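Local structure of oxidoreductase, short chain dehydrogenase/reductase family protein (Bifidobacterium adolescentis L2-32, 6OW4) at residues Y31-L34 against D35-S38; V269-A273 against S274-S278. The protein binds NADH and acts as a 20beta-hydroxysteroid dehydrogenase of the short-chain dehydrogenase/reductase family. One frame throughout, in Å; residues are numbered along the deposited sequence.

Contact 1: residues Y31-L34 against D35-S38; sequences YSIL and DKFS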
loop_
_atom_site.group_PDB
_atom_site.type_symbol
_atom_site.label_atom_id
_atom_site.label_comp_id
_atom_site.label_asym_id
_atom_site.label_seq_id
_atom_site.Cartn_x
_atom_site.Cartn_y
_atom_site.Cartn_z
ATOM N N TYR F 31 -11.074 35.840 8.200
ATOM C CA TYR F 31 -10.547 34.462 8.017
ATOM C C TYR F 31 -9.065 34.516 7.627
ATOM O O TYR F 31 -8.670 35.424 6.872
ATOM C CB TYR F 31 -11.347 33.700 6.957
ATOM C CG TYR F 31 -10.762 32.364 6.580
ATOM C CD1 TYR F 31 -10.982 31.237 7.357
ATOM C CD2 TYR F 31 -9.969 32.226 5.451
ATOM C CE1 TYR F 31 -10.440 30.008 7.019
ATOM C CE2 TYR F 31 -9.420 31.004 5.097
ATOM C CZ TYR F 31 -9.657 29.890 5.884
ATOM O OH TYR F 31 -9.120 28.686 5.537
ATOM N N SER F 32 -8.278 33.563 8.136
ATOM C CA SER F 32 -6.871 33.306 7.735
ATOM C C SER F 32 -6.587 31.801 7.779
ATOM O O SER F 32 -7.014 31.144 8.748
ATOM C CB SER F 32 -5.901 34.067 8.595
ATOM O OG SER F 32 -4.563 33.800 8.198
ATOM N N ILE F 33 -5.884 31.290 6.765
ATOM C CA ILE F 33 -5.489 29.856 6.638
ATOM C C ILE F 33 -4.464 29.513 7.728
ATOM O O ILE F 33 -4.374 28.324 8.090
ATOM C CB ILE F 33 -4.958 29.564 5.217
ATOM C CG1 ILE F 33 -4.928 28.063 4.910
ATOM C CG2 ILE F 33 -3.601 30.215 4.987
ATOM C CD1 ILE F 33 -6.290 27.453 4.661
ATOM N N LEU F 34 -3.727 30.511 8.233
ATOM C CA LEU F 34 -2.677 30.339 9.277
ATOM C C LEU F 34 -3.332 30.027 10.630
ATOM O O LEU F 34 -2.689 29.328 11.439
ATOM C CB LEU F 34 -1.812 31.603 9.369
ATOM C CG LEU F 34 -0.822 31.857 8.228
ATOM C CD1 LEU F 34 -0.150 30.571 7.762
ATOM C CD2 LEU F 34 -1.491 32.560 7.058
ATOM N N ASP F 35 -4.558 30.517 10.864
ATOM C CA ASP F 35 -5.335 30.288 12.113
ATOM C C ASP F 35 -5.554 28.786 12.332
ATOM O O ASP F 35 -5.721 28.384 13.497
ATOM C CB ASP F 35 -6.694 30.995 12.085
ATOM C CG ASP F 35 -6.621 32.510 12.168
ATOM O OD1 ASP F 35 -5.733 33.019 12.882
ATOM O OD2 ASP F 35 -7.462 33.169 11.521
ATOM N N LYS F 36 -5.568 27.995 11.254
ATOM C CA LYS F 36 -5.828 26.530 11.286
ATOM C C LYS F 36 -4.729 25.801 12.072
ATOM O O LYS F 36 -5.043 24.761 12.675
ATOM C CB LYS F 36 -5.927 25.979 9.861
ATOM C CG LYS F 36 -7.149 26.447 9.083
ATOM C CD LYS F 36 -7.500 25.545 7.925
ATOM C CE LYS F 36 -8.950 25.650 7.509
ATOM N NZ LYS F 36 -9.368 24.470 6.716
ATOM N N PHE F 37 -3.499 26.326 12.063
ATOM C CA PHE F 37 -2.298 25.708 12.688
ATOM C C PHE F 37 -2.181 26.119 14.161
ATOM O O PHE F 37 -1.252 25.642 14.845
ATOM C CB PHE F 37 -1.044 26.084 11.897
ATOM C CG PHE F 37 -1.066 25.613 10.466
ATOM C CD1 PHE F 37 -1.611 26.405 9.468
ATOM C CD2 PHE F 37 -0.566 24.367 10.122
ATOM C CE1 PHE F 37 -1.640 25.967 8.153
ATOM C CE2 PHE F 37 -0.596 23.929 8.806
ATOM C CZ PHE F 37 -1.132 24.730 7.824
ATOM N N SER F 38 -3.089 26.978 14.636
ATOM C CA SER F 38 -3.214 27.369 16.063
ATOM C C SER F 38 -3.663 26.157 16.885
ATOM O O SER F 38 -4.336 25.271 16.323
ATOM C CB SER F 38 -4.164 28.526 16.236
ATOM O OG SER F 38 -4.399 28.792 17.610
#
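Phe37 N donates to Leu34 O at 3.2 Å, with an N-H...O angle of 155°. Two weaker bonds repeat the same three-residue spacing: Asp35 N reaches Ser32 O at 3.3 Å and Lys36 N reaches Ile33 O at 3.4 Å. Just ahead of them the Ser32 hydroxyl reaches forward to form an ST turn, its OG accepting a weak bond from Leu34 N at 3.4 Å. The successive i to i+3 bonds mark a short 3-10 turn, set in the long loop between helix 12-20 and strand 42-47, the first strand of the Rossmann-type sheet. The Asp35 carboxylate folds back over the turn, resting OD2 on Ser32 CB at 3.4 Å. Lys36 extends beyond CG across the side chains of Ile33 and Tyr31, with its CD 4.0 Å from Ile33 CD1 and its CE 3.6 Å from Tyr31 OH. That aliphatic passage delivers NZ to a salt bridge with Asp263 of the second subunit, whereas the buried Tyr31 OH has no polar partner in the model. Gln63 of the second subunit also accepts a hydrogen bond from Ile33 N. With CG anti to its carbonyl carbon (chi1 -61°), the Phe37 ring lies back beside the turn and presents an edge to Leu34 O, 3.7 Å from CD1 of Phe37. The ring also meets Phe37 of the second subunit, the two planes inclined to each other.

Contact 2: residues V269-A273 against S274-S278; sequences VLFLA and SDASS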
loop_
_atom_site.group_PDB
_atom_site.type_symbol
_atom_site.label_atom_id
_atom_site.label_comp_id
_atom_site.label_asym_id
_atom_site.label_seq_id
_atom_site.Cartn_x
_atom_site.Cartn_y
_atom_site.Cartn_z
ATOM N N VAL F 269 3.400 16.734 13.646
ATOM C CA VAL F 269 2.496 16.486 14.811
ATOM C C VAL F 269 1.522 17.664 14.927
ATOM O O VAL F 269 0.312 17.416 15.081
ATOM C CB VAL F 269 3.287 16.271 16.118
ATOM C CG1 VAL F 269 2.390 16.312 17.349
ATOM C CG2 VAL F 269 4.082 14.974 16.085
ATOM N N LEU F 270 2.036 18.894 14.849
ATOM C CA LEU F 270 1.223 20.139 14.905
ATOM C C LEU F 270 0.136 20.084 13.825
ATOM O O LEU F 270 -1.043 20.305 14.168
ATOM C CB LEU F 270 2.137 21.354 14.719
ATOM C CG LEU F 270 1.438 22.714 14.719
ATOM C CD1 LEU F 270 0.506 22.856 15.913
ATOM C CD2 LEU F 270 2.455 23.844 14.707
ATOM N N PHE F 271 0.519 19.782 12.580
ATOM C CA PHE F 271 -0.387 19.692 11.403
ATOM C C PHE F 271 -1.528 18.706 11.695
ATOM O O PHE F 271 -2.698 19.064 11.465
ATOM C CB PHE F 271 0.391 19.292 10.145
ATOM C CG PHE F 271 -0.473 18.961 8.952
ATOM C CD1 PHE F 271 -1.207 19.948 8.311
ATOM C CD2 PHE F 271 -0.559 17.662 8.473
ATOM C CE1 PHE F 271 -2.007 19.644 7.220
ATOM C CE2 PHE F 271 -1.360 17.360 7.382
ATOM C CZ PHE F 271 -2.080 18.352 6.756
ATOM N N LEU F 272 -1.195 17.507 12.187
ATOM C CA LEU F 272 -2.176 16.420 12.460
ATOM C C LEU F 272 -3.034 16.779 13.680
ATOM O O LEU F 272 -4.240 16.475 13.654
ATOM C CB LEU F 272 -1.440 15.092 12.668
ATOM C CG LEU F 272 -0.844 14.460 11.407
ATOM C CD1 LEU F 272 -0.106 13.173 11.741
ATOM C CD2 LEU F 272 -1.918 14.192 10.362
ATOM N N ALA F 273 -2.441 17.407 14.699
ATOM C CA ALA F 273 -3.127 17.827 15.945
ATOM C C ALA F 273 -4.097 18.981 15.653
ATOM O O ALA F 273 -5.193 18.991 16.250
ATOM C CB ALA F 273 -2.110 18.208 16.993
ATOM N N SER F 274 -3.711 19.906 14.766
ATOM C CA SER F 274 -4.441 21.166 14.462
ATOM C C SER F 274 -5.522 20.929 13.397
ATOM O O SER F 274 -5.597 19.809 12.859
ATOM C CB SER F 274 -3.476 22.254 14.048
ATOM O OG SER F 274 -2.925 21.999 12.763
ATOM N N ASP F 275 -6.322 21.960 13.106
ATOM C CA ASP F 275 -7.456 21.923 12.140
ATOM C C ASP F 275 -6.939 21.944 10.698
ATOM O O ASP F 275 -7.759 21.726 9.787
ATOM C CB ASP F 275 -8.409 23.099 12.346
ATOM C CG ASP F 275 -9.019 23.138 13.733
ATOM O OD1 ASP F 275 -8.273 22.897 14.699
ATOM O OD2 ASP F 275 -10.232 23.398 13.835
ATOM N N ALA F 276 -5.645 22.208 10.494
ATOM C CA ALA F 276 -4.981 22.186 9.169
ATOM C C ALA F 276 -5.216 20.831 8.487
ATOM O O ALA F 276 -5.210 20.792 7.242
ATOM C CB ALA F 276 -3.510 22.481 9.324
ATOM N N SER F 277 -5.418 19.765 9.273
ATOM C CA SER F 277 -5.631 18.372 8.796
ATOM C C SER F 277 -7.041 17.884 9.159
ATOM O O SER F 277 -7.207 16.664 9.351
ATOM C CB SER F 277 -4.574 17.469 9.374
ATOM O OG SER F 277 -4.683 17.419 10.789
ATOM N N SER F 278 -8.022 18.792 9.199
ATOM C CA SER F 278 -9.403 18.551 9.700
ATOM C C SER F 278 -10.140 17.492 8.865
ATOM O O SER F 278 -11.121 16.933 9.388
ATOM C CB SER F 278 -10.194 19.836 9.766
ATOM O OG SER F 278 -10.141 20.528 8.529
#
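The C-terminal end of helix 262-273, which in this Rossmann-type fold precedes the last strand of the sheet, 284-287, is closed by two serines of the following loop. Ser274, the first residue to leave helical geometry, still donates its backbone N-H to Leu270 O, with N 2.8 Å from that oxygen. Its hydroxyl OG lies 2.9 Å from Leu270 O and 3.2 Å from Phe271 O, and either carbonyl could take the proton. Ser277 settles on one of them: with OG between its backbone N and carbonyl carbon (chi1 64°), it donates to Phe271 O at 2.7 Å. Leu272 O instead takes hydrogen bonds from the side chains of Arg224 and Ser175. The same Ser277 packs over a face of the Phe271 ring, its CB in a CH-pi contact 3.8 Å from the centroid and 15° off the normal. The ring also stacks with Phe271 of the second subunit, so an alanine here would probably open a gap beneath Ser277 CB and leave the partner ring without its stack. On the same side of the ring as Ser277 CB, Phe271 CD1 touches Ala276 CB at 3.6 Å.

Overall arrangement
Contacts 1 and 2 lie on the same side of the chain's centre, their own centres about 11 Å apart, and both touch the second subunit. Contact 1, partly buried and with its centre about 22 Å from that of the chain, belongs to the loop before strand 42-47; contact 2, buried and centred about 12 Å from it, ends a helix of the core. They join directly: Phe37 CE2 packs on Ala276 CB at 3.3 Å. The outer turn relies on mostly weak backbone 3-10 bonds and sends a lysine to Asp263 of the second subunit, whereas at the inner helix end serine hydroxyls take up carbonyls. Each brings a phenylalanine, Phe37 or Phe271, to its counterpart in the second subunit.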